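Local coordinates for protein nucleoporin NUP82 (Saccharomyces cerevisiae, PDB 3PBP) that serves as a structural component of the nuclear pore complex, active in mRNA and protein transport, its N-terminal domain containing the region that interacts with NUP116, at residues P23-R34 and F37-V48. The protein carries 1 engineered substitution. Numbering follows the deposited sequence.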
ATOM      1  N   PRO A  23      15.571  24.358   4.752  1.00 78.63           N
ATOM      2  CA  PRO A  23      15.477  22.940   4.368  1.00 78.31           C
ATOM      3  C   PRO A  23      16.531  22.520   3.332  1.00 77.57           C
ATOM      4  O   PRO A  23      16.720  23.209   2.322  1.00 77.87           O
ATOM      5  CB  PRO A  23      14.041  22.819   3.838  1.00 79.00           C
ATOM      6  CG  PRO A  23      13.759  24.197   3.293  1.00 80.10           C
ATOM      7  CD  PRO A  23      14.366  25.106   4.345  1.00 78.78           C
ATOM      8  N   ARG A  24      17.212  21.396   3.586  1.00 76.34           N
ATOM      9  CA  ARG A  24      18.256  20.880   2.683  1.00 74.51           C
ATOM     10  C   ARG A  24      18.078  19.411   2.302  1.00 73.18           C
ATOM     11  O   ARG A  24      17.888  18.546   3.161  1.00 73.97           O
ATOM     12  CB  ARG A  24      19.643  21.025   3.314  1.00 75.06           C
ATOM     13  CG  ARG A  24      20.101  22.446   3.551  1.00 76.98           C
ATOM     14  CD  ARG A  24      21.305  22.435   4.461  1.00 77.58           C
ATOM     15  NE  ARG A  24      22.539  22.732   3.751  1.00 79.64           N
ATOM     16  CZ  ARG A  24      23.742  22.358   4.173  1.00 81.24           C
ATOM     17  NH1 ARG A  24      23.870  21.661   5.303  1.00 80.94           N
ATOM     18  NH2 ARG A  24      24.821  22.689   3.472  1.00 81.15           N
ATOM     19  N   TYR A  25      18.169  19.122   1.011  1.00 70.32           N
ATOM     20  CA  TYR A  25      18.027  17.751   0.552  1.00 66.11           C
ATOM     21  C   TYR A  25      19.140  17.378  -0.396  1.00 63.08           C
ATOM     22  O   TYR A  25      19.774  18.235  -0.995  1.00 62.20           O
ATOM     23  CB  TYR A  25      16.689  17.556  -0.145  1.00 66.39           C
ATOM     24  CG  TYR A  25      15.514  18.052   0.663  1.00 68.30           C
ATOM     25  CD1 TYR A  25      15.175  19.410   0.681  1.00 68.18           C
ATOM     26  CD2 TYR A  25      14.726  17.164   1.400  1.00 68.40           C
ATOM     27  CE1 TYR A  25      14.076  19.873   1.408  1.00 67.25           C
ATOM     28  CE2 TYR A  25      13.624  17.616   2.132  1.00 68.05           C
ATOM     29  CZ  TYR A  25      13.305  18.974   2.131  1.00 67.93           C
ATOM     30  OH  TYR A  25      12.218  19.431   2.853  1.00 67.99           O
ATOM     31  N   ILE A  26      19.372  16.083  -0.525  1.00 60.78           N
ATOM     32  CA  ILE A  26      20.407  15.587  -1.412  1.00 58.77           C
ATOM     33  C   ILE A  26      19.959  14.237  -1.969  1.00 57.73           C
ATOM     34  O   ILE A  26      19.396  13.414  -1.247  1.00 58.70           O
ATOM     35  CB  ILE A  26      21.749  15.439  -0.660  1.00 58.05           C
ATOM     36  CG1 ILE A  26      22.835  14.973  -1.630  1.00 55.40           C
ATOM     37  CG2 ILE A  26      21.585  14.473   0.523  1.00 57.23           C
ATOM     38  CD1 ILE A  26      24.186  14.831  -0.988  1.00 56.87           C
ATOM     39  N   PHE A  27      20.183  14.027  -3.260  1.00 55.49           N
ATOM     40  CA  PHE A  27      19.805  12.776  -3.923  1.00 52.66           C
ATOM     41  C   PHE A  27      20.911  12.425  -4.903  1.00 52.22           C
ATOM     42  O   PHE A  27      21.695  13.296  -5.311  1.00 52.65           O
ATOM     43  CB  PHE A  27      18.515  12.955  -4.715  1.00 51.53           C
ATOM     44  CG  PHE A  27      17.426  13.627  -3.950  1.00 52.84           C
ATOM     45  CD1 PHE A  27      16.631  12.898  -3.053  1.00 51.08           C
ATOM     46  CD2 PHE A  27      17.197  15.001  -4.108  1.00 51.58           C
ATOM     47  CE1 PHE A  27      15.622  13.524  -2.325  1.00 51.32           C
ATOM     48  CE2 PHE A  27      16.189  15.640  -3.384  1.00 52.06           C
ATOM     49  CZ  PHE A  27      15.395  14.898  -2.487  1.00 51.50           C
ATOM     50  N   SER A  28      20.988  11.154  -5.275  1.00 50.71           N
ATOM     51  CA  SER A  28      21.986  10.721  -6.233  1.00 50.14           C
ATOM     52  C   SER A  28      21.237   9.936  -7.281  1.00 50.11           C
ATOM     53  O   SER A  28      20.070   9.615  -7.107  1.00 48.28           O
ATOM     54  CB  SER A  28      23.082   9.876  -5.583  1.00 49.05           C
ATOM     55  OG  SER A  28      22.567   8.653  -5.109  1.00 52.19           O
ATOM     56  N   SER A  29      21.917   9.628  -8.372  1.00 52.55           N
ATOM     57  CA  SER A  29      21.298   8.938  -9.494  1.00 52.18           C
ATOM     58  C   SER A  29      22.372   8.168 -10.264  1.00 52.06           C
ATOM     59  O   SER A  29      23.571   8.425 -10.094  1.00 52.98           O
ATOM     60  CB  SER A  29      20.679   9.997 -10.412  1.00 51.78           C
ATOM     61  OG  SER A  29      19.435   9.572 -10.902  1.00 55.07           O
ATOM     62  N   GLN A  30      21.945   7.248 -11.122  1.00 50.19           N
ATOM     63  CA  GLN A  30      22.867   6.463 -11.938  1.00 49.60           C
ATOM     64  C   GLN A  30      24.087   5.934 -11.174  1.00 50.22           C
ATOM     65  O   GLN A  30      25.230   6.330 -11.421  1.00 49.10           O
ATOM     66  CB  GLN A  30      23.314   7.293 -13.143  1.00 48.18           C
ATOM     67  CG  GLN A  30      22.152   7.839 -13.958  1.00 48.29           C
ATOM     68  CD  GLN A  30      22.593   8.579 -15.217  1.00 50.33           C
ATOM     69  OE1 GLN A  30      23.781   8.869 -15.413  1.00 52.06           O
ATOM     70  NE2 GLN A  30      21.633   8.901 -16.071  1.00 48.56           N
ATOM     71  N   ASN A  31      23.827   5.034 -10.235  1.00 51.50           N
ATOM     72  CA  ASN A  31      24.874   4.421  -9.429  1.00 52.44           C
ATOM     73  C   ASN A  31      25.761   5.407  -8.657  1.00 51.15           C
ATOM     74  O   ASN A  31      26.980   5.255  -8.626  1.00 48.55           O
ATOM     75  CB  ASN A  31      25.732   3.521 -10.317  1.00 56.20           C
ATOM     76  CG  ASN A  31      26.568   2.550  -9.516  1.00 59.85           C
ATOM     77  OD1 ASN A  31      26.077   1.898  -8.583  1.00 62.27           O
ATOM     78  ND2 ASN A  31      27.835   2.436  -9.880  1.00 61.79           N
ATOM     79  N   GLY A  32      25.123   6.400  -8.025  1.00 51.26           N
ATOM     80  CA  GLY A  32      25.825   7.404  -7.235  1.00 51.49           C
ATOM     81  C   GLY A  32      26.730   8.305  -8.055  1.00 52.30           C
ATOM     82  O   GLY A  32      27.656   8.943  -7.543  1.00 51.65           O
ATOM     83  N   THR A  33      26.434   8.371  -9.344  1.00 52.01           N
ATOM     84  CA  THR A  33      27.219   9.139 -10.284  1.00 50.24           C
ATOM     85  C   THR A  33      26.743  10.582 -10.434  1.00 49.33           C
ATOM     86  O   THR A  33      27.549  11.466 -10.653  1.00 49.61           O
ATOM     87  CB  THR A  33      27.242   8.373 -11.650  1.00 51.41           C
ATOM     88  OG1 THR A  33      28.598   8.187 -12.063  1.00 53.73           O
ATOM     89  CG2 THR A  33      26.450   9.096 -12.747  1.00 51.59           C
ATOM     90  N   ARG A  34      25.444  10.830 -10.300  1.00 49.41           N
ATOM     91  CA  ARG A  34      24.916  12.196 -10.436  1.00 50.03           C
ATOM     92  C   ARG A  34      24.365  12.661  -9.099  1.00 50.81           C
ATOM     93  O   ARG A  34      23.629  11.927  -8.452  1.00 52.77           O
ATOM     94  CB  ARG A  34      23.759  12.264 -11.434  1.00 49.74           C
ATOM     95  CG  ARG A  34      23.962  11.630 -12.796  1.00 47.94           C
ATOM     96  CD  ARG A  34      22.597  11.160 -13.252  1.00 50.13           C
ATOM     97  NE  ARG A  34      22.068  11.872 -14.405  1.00 48.52           N
ATOM     98  CZ  ARG A  34      20.777  11.903 -14.717  1.00 48.21           C
ATOM     99  NH1 ARG A  34      19.890  11.284 -13.954  1.00 45.45           N
ATOM    100  NH2 ARG A  34      20.378  12.518 -15.820  1.00 49.78           N
ATOM    101  N   PHE A  37      21.291  18.548  -5.268  1.00 54.79           N
ATOM    102  CA  PHE A  37      21.361  19.221  -3.977  1.00 58.08           C
ATOM    103  C   PHE A  37      20.383  20.385  -3.910  1.00 58.63           C
ATOM    104  O   PHE A  37      20.442  21.287  -4.743  1.00 59.57           O
ATOM    105  CB  PHE A  37      22.798  19.725  -3.807  1.00 60.16           C
ATOM    106  CG  PHE A  37      23.103  20.292  -2.455  1.00 64.33           C
ATOM    107  CD1 PHE A  37      23.168  19.474  -1.335  1.00 65.66           C
ATOM    108  CD2 PHE A  37      23.391  21.644  -2.309  1.00 65.68           C
ATOM    109  CE1 PHE A  37      23.522  19.997  -0.093  1.00 65.95           C
ATOM    110  CE2 PHE A  37      23.744  22.170  -1.075  1.00 66.45           C
ATOM    111  CZ  PHE A  37      23.811  21.342   0.036  1.00 66.30           C
ATOM    112  N   ILE A  38      19.475  20.368  -2.937  1.00 59.99           N
ATOM    113  CA  ILE A  38      18.502  21.459  -2.793  1.00 61.77           C
ATOM    114  C   ILE A  38      18.803  22.318  -1.559  1.00 64.41           C
ATOM    115  O   ILE A  38      18.978  21.805  -0.447  1.00 64.65           O
ATOM    116  CB  ILE A  38      17.051  20.937  -2.696  1.00 59.89           C
ATOM    117  CG1 ILE A  38      16.681  20.209  -3.984  1.00 59.80           C
ATOM    118  CG2 ILE A  38      16.094  22.102  -2.475  1.00 58.78           C
ATOM    119  CD1 ILE A  38      15.244  19.798  -4.043  1.00 60.13           C
ATOM    120  N   GLN A  39      18.857  23.632  -1.767  1.00 66.41           N
ATOM    121  CA  GLN A  39      19.168  24.577  -0.695  1.00 67.57           C
ATOM    122  C   GLN A  39      18.776  26.006  -1.099  1.00 68.38           C
ATOM    123  O   GLN A  39      19.128  26.476  -2.190  1.00 68.70           O
ATOM    124  CB  GLN A  39      20.660  24.472  -0.394  1.00 68.16           C
ATOM    125  CG  GLN A  39      21.297  25.646   0.292  1.00 69.82           C
ATOM    126  CD  GLN A  39      22.778  25.401   0.505  1.00 72.40           C
ATOM    127  OE1 GLN A  39      23.176  24.561   1.334  1.00 73.00           O
ATOM    128  NE2 GLN A  39      23.610  26.109  -0.260  1.00 72.21           N
ATOM    129  N   ASP A  40      18.036  26.680  -0.220  1.00 68.34           N
ATOM    130  CA  ASP A  40      17.559  28.041  -0.474  1.00 69.08           C
ATOM    131  C   ASP A  40      16.689  28.125  -1.713  1.00 67.87           C
ATOM    132  O   ASP A  40      16.765  29.087  -2.473  1.00 69.01           O
ATOM    133  CB  ASP A  40      18.722  29.022  -0.638  1.00 72.70           C
ATOM    134  CG  ASP A  40      19.516  29.203   0.642  1.00 77.69           C
ATOM    135  OD1 ASP A  40      18.889  29.149   1.736  1.00 79.12           O
ATOM    136  OD2 ASP A  40      20.758  29.414   0.549  1.00 77.74           O
ATOM    137  N   ASN A  41      15.853  27.120  -1.909  1.00 66.34           N
ATOM    138  CA  ASN A  41      14.970  27.085  -3.065  1.00 66.41           C
ATOM    139  C   ASN A  41      15.717  27.083  -4.388  1.00 65.31           C
ATOM    140  O   ASN A  41      15.234  27.621  -5.382  1.00 65.61           O
ATOM    141  CB  ASN A  41      13.986  28.251  -3.030  1.00 66.59           C
ATOM    142  CG  ASN A  41      13.106  28.221  -1.799  1.00 68.51           C
ATOM    143  OD1 ASN A  41      12.412  27.237  -1.534  1.00 69.99           O
ATOM    144  ND2 ASN A  41      13.128  29.299  -1.039  1.00 68.82           N
ATOM    145  N   ILE A  42      16.900  26.477  -4.388  1.00 63.27           N
ATOM    146  CA  ILE A  42      17.688  26.365  -5.604  1.00 62.75           C
ATOM    147  C   ILE A  42      18.115  24.908  -5.782  1.00 62.74           C
ATOM    148  O   ILE A  42      18.521  24.245  -4.817  1.00 61.62           O
ATOM    149  CB  ILE A  42      18.976  27.233  -5.571  1.00 62.47           C
ATOM    150  CG1 ILE A  42      18.644  28.684  -5.189  1.00 59.90           C
ATOM    151  CG2 ILE A  42      19.650  27.190  -6.958  1.00 61.54           C
ATOM    152  CD1 ILE A  42      19.857  29.537  -4.937  1.00 55.97           C
ATOM    153  N   ILE A  43      18.016  24.418  -7.016  1.00 61.65           N
ATOM    154  CA  ILE A  43      18.413  23.060  -7.323  1.00 60.12           C
ATOM    155  C   ILE A  43      19.822  23.086  -7.888  1.00 60.23           C
ATOM    156  O   ILE A  43      20.119  23.837  -8.815  1.00 59.97           O
ATOM    157  CB  ILE A  43      17.500  22.419  -8.386  1.00 59.83           C
ATOM    158  CG1 ILE A  43      16.042  22.450  -7.922  1.00 61.34           C
ATOM    159  CG2 ILE A  43      17.945  20.989  -8.651  1.00 57.99           C
ATOM    160  CD1 ILE A  43      15.024  21.980  -8.982  1.00 60.89           C
ATOM    161  N   ARG A  44      20.699  22.284  -7.307  1.00 60.00           N
ATOM    162  CA  ARG A  44      22.058  22.168  -7.808  1.00 60.15           C
ATOM    163  C   ARG A  44      22.209  20.730  -8.297  1.00 60.37           C
ATOM    164  O   ARG A  44      21.810  19.789  -7.611  1.00 61.28           O
ATOM    165  CB  ARG A  44      23.071  22.431  -6.709  1.00 60.83           C
ATOM    166  CG  ARG A  44      23.206  23.865  -6.342  1.00 62.43           C
ATOM    167  CD  ARG A  44      24.348  24.042  -5.357  1.00 64.88           C
ATOM    168  NE  ARG A  44      24.462  25.428  -4.918  1.00 69.51           N
ATOM    169  CZ  ARG A  44      25.281  25.856  -3.962  1.00 71.33           C
ATOM    170  NH1 ARG A  44      26.074  25.001  -3.328  1.00 72.84           N
ATOM    171  NH2 ARG A  44      25.295  27.140  -3.628  1.00 71.88           N
ATOM    172  N   TRP A  45      22.761  20.552  -9.492  1.00 59.83           N
ATOM    173  CA  TRP A  45      22.948  19.216 -10.031  1.00 58.07           C
ATOM    174  C   TRP A  45      24.337  19.114 -10.622  1.00 57.09           C
ATOM    175  O   TRP A  45      24.798  20.026 -11.291  1.00 57.72           O
ATOM    176  CB  TRP A  45      21.869  18.908 -11.076  1.00 58.33           C
ATOM    177  CG  TRP A  45      21.895  19.760 -12.322  1.00 58.75           C
ATOM    178  CD1 TRP A  45      22.481  19.451 -13.514  1.00 58.04           C
ATOM    179  CD2 TRP A  45      21.252  21.024 -12.511  1.00 59.63           C
ATOM    180  NE1 TRP A  45      22.235  20.433 -14.437  1.00 57.41           N
ATOM    181  CE2 TRP A  45      21.483  21.413 -13.850  1.00 59.07           C
ATOM    182  CE3 TRP A  45      20.497  21.864 -11.682  1.00 59.62           C
ATOM    183  CZ2 TRP A  45      20.990  22.612 -14.378  1.00 59.41           C
ATOM    184  CZ3 TRP A  45      20.004  23.063 -12.213  1.00 59.53           C
ATOM    185  CH2 TRP A  45      20.251  23.421 -13.545  1.00 58.82           C
ATOM    186  N   TYR A  46      25.010  18.003 -10.371  1.00 55.96           N
ATOM    187  CA  TYR A  46      26.355  17.843 -10.882  1.00 55.94           C
ATOM    188  C   TYR A  46      26.613  16.395 -11.233  1.00 56.94           C
ATOM    189  O   TYR A  46      26.374  15.503 -10.417  1.00 58.13           O
ATOM    190  CB  TYR A  46      27.336  18.319  -9.813  1.00 55.21           C
ATOM    191  CG  TYR A  46      28.793  18.007 -10.030  1.00 53.37           C
ATOM    192  CD1 TYR A  46      29.557  18.706 -10.965  1.00 53.99           C
ATOM    193  CD2 TYR A  46      29.427  17.059  -9.242  1.00 53.90           C
ATOM    194  CE1 TYR A  46      30.931  18.470 -11.099  1.00 53.42           C
ATOM    195  CE2 TYR A  46      30.788  16.812  -9.364  1.00 54.90           C
ATOM    196  CZ  TYR A  46      31.537  17.518 -10.289  1.00 54.96           C
ATOM    197  OH  TYR A  46      32.887  17.252 -10.383  1.00 54.86           O
ATOM    198  N   ASN A  47      27.071  16.159 -12.459  1.00 56.36           N
ATOM    199  CA  ASN A  47      27.388  14.807 -12.878  1.00 54.93           C
ATOM    200  C   ASN A  47      28.879  14.583 -12.656  1.00 55.08           C
ATOM    201  O   ASN A  47      29.724  15.130 -13.359  1.00 54.70           O
ATOM    202  CB  ASN A  47      27.041  14.572 -14.346  1.00 52.46           C
ATOM    203  CG  ASN A  47      27.308  13.150 -14.770  1.00 50.45           C
ATOM    204  OD1 ASN A  47      28.423  12.657 -14.641  1.00 50.36           O
ATOM    205  ND2 ASN A  47      26.284  12.479 -15.266  1.00 51.44           N
ATOM    206  N   VAL A  48      29.177  13.777 -11.649  1.00 55.53           N
ATOM    207  CA  VAL A  48      30.529  13.436 -11.262  1.00 56.00           C
ATOM    208  C   VAL A  48      31.486  13.016 -12.394  1.00 57.02           C
ATOM    209  O   VAL A  48      32.691  13.268 -12.299  1.00 58.18           O
ATOM    210  CB  VAL A  48      30.462  12.336 -10.173  1.00 55.95           C
ATOM    211  CG1 VAL A  48      31.774  11.607 -10.052  1.00 56.88           C
ATOM    212  CG2 VAL A  48      30.084  12.976  -8.843  1.00 56.67           C
TER
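Y25 and I38 pair across the beta hairpin of strands 24-29 and 34-39, the first two strands of a four-stranded antiparallel blade in the N-terminal beta-propeller domain. Theirs is a hydrogen-bonded pair: I38 N donates to Y25 O (2.9 Å, N-H...O 169°), and Y25 N returns a bond to I38 O at 3.2 Å. On their face, the edge of the Y25 ring meets I38, CD1 to CB 4.2 Å, while I38 CD1 reaches the edge of the F27 ring.

I26 and F37 form the next pair, with side chains on the reverse face. With chi1 at -173° the F37 ring swings away from its own N, over on the side of its carbonyl carbon, where its edge meets both I26 CB (CD1 4.3 Å away) and R24 NH2, 3.8 Å from CZ. The guanidinium stands steeply to that ring, 79° between planes, but is nearly coplanar with the Q39 amide: R24 NE and NH2 both donate to Q39 OE1, NE at 3.1 Å, although the position of that oxygen is less certain. An alanine in place of R24 would probably leave Q39 OE1 without these two donors and take away the guanidinium that meets F37 at CZ.

At the last residue of the type I' turn Q30-T33, T33 O accepts from V48 N (3.0 Å), and N47 ND2 sits 3.5 Å from R34 CG; N47 OD1 turns instead to L49 N and T50 N. Around the hairpin, Y25 OH bonds F69 O and R34 makes a cation-pi contact with W95. Strand 42-47 continues the blade to strand 55-58, and M440 of strand 434-440 packs against R24, I26 and F37.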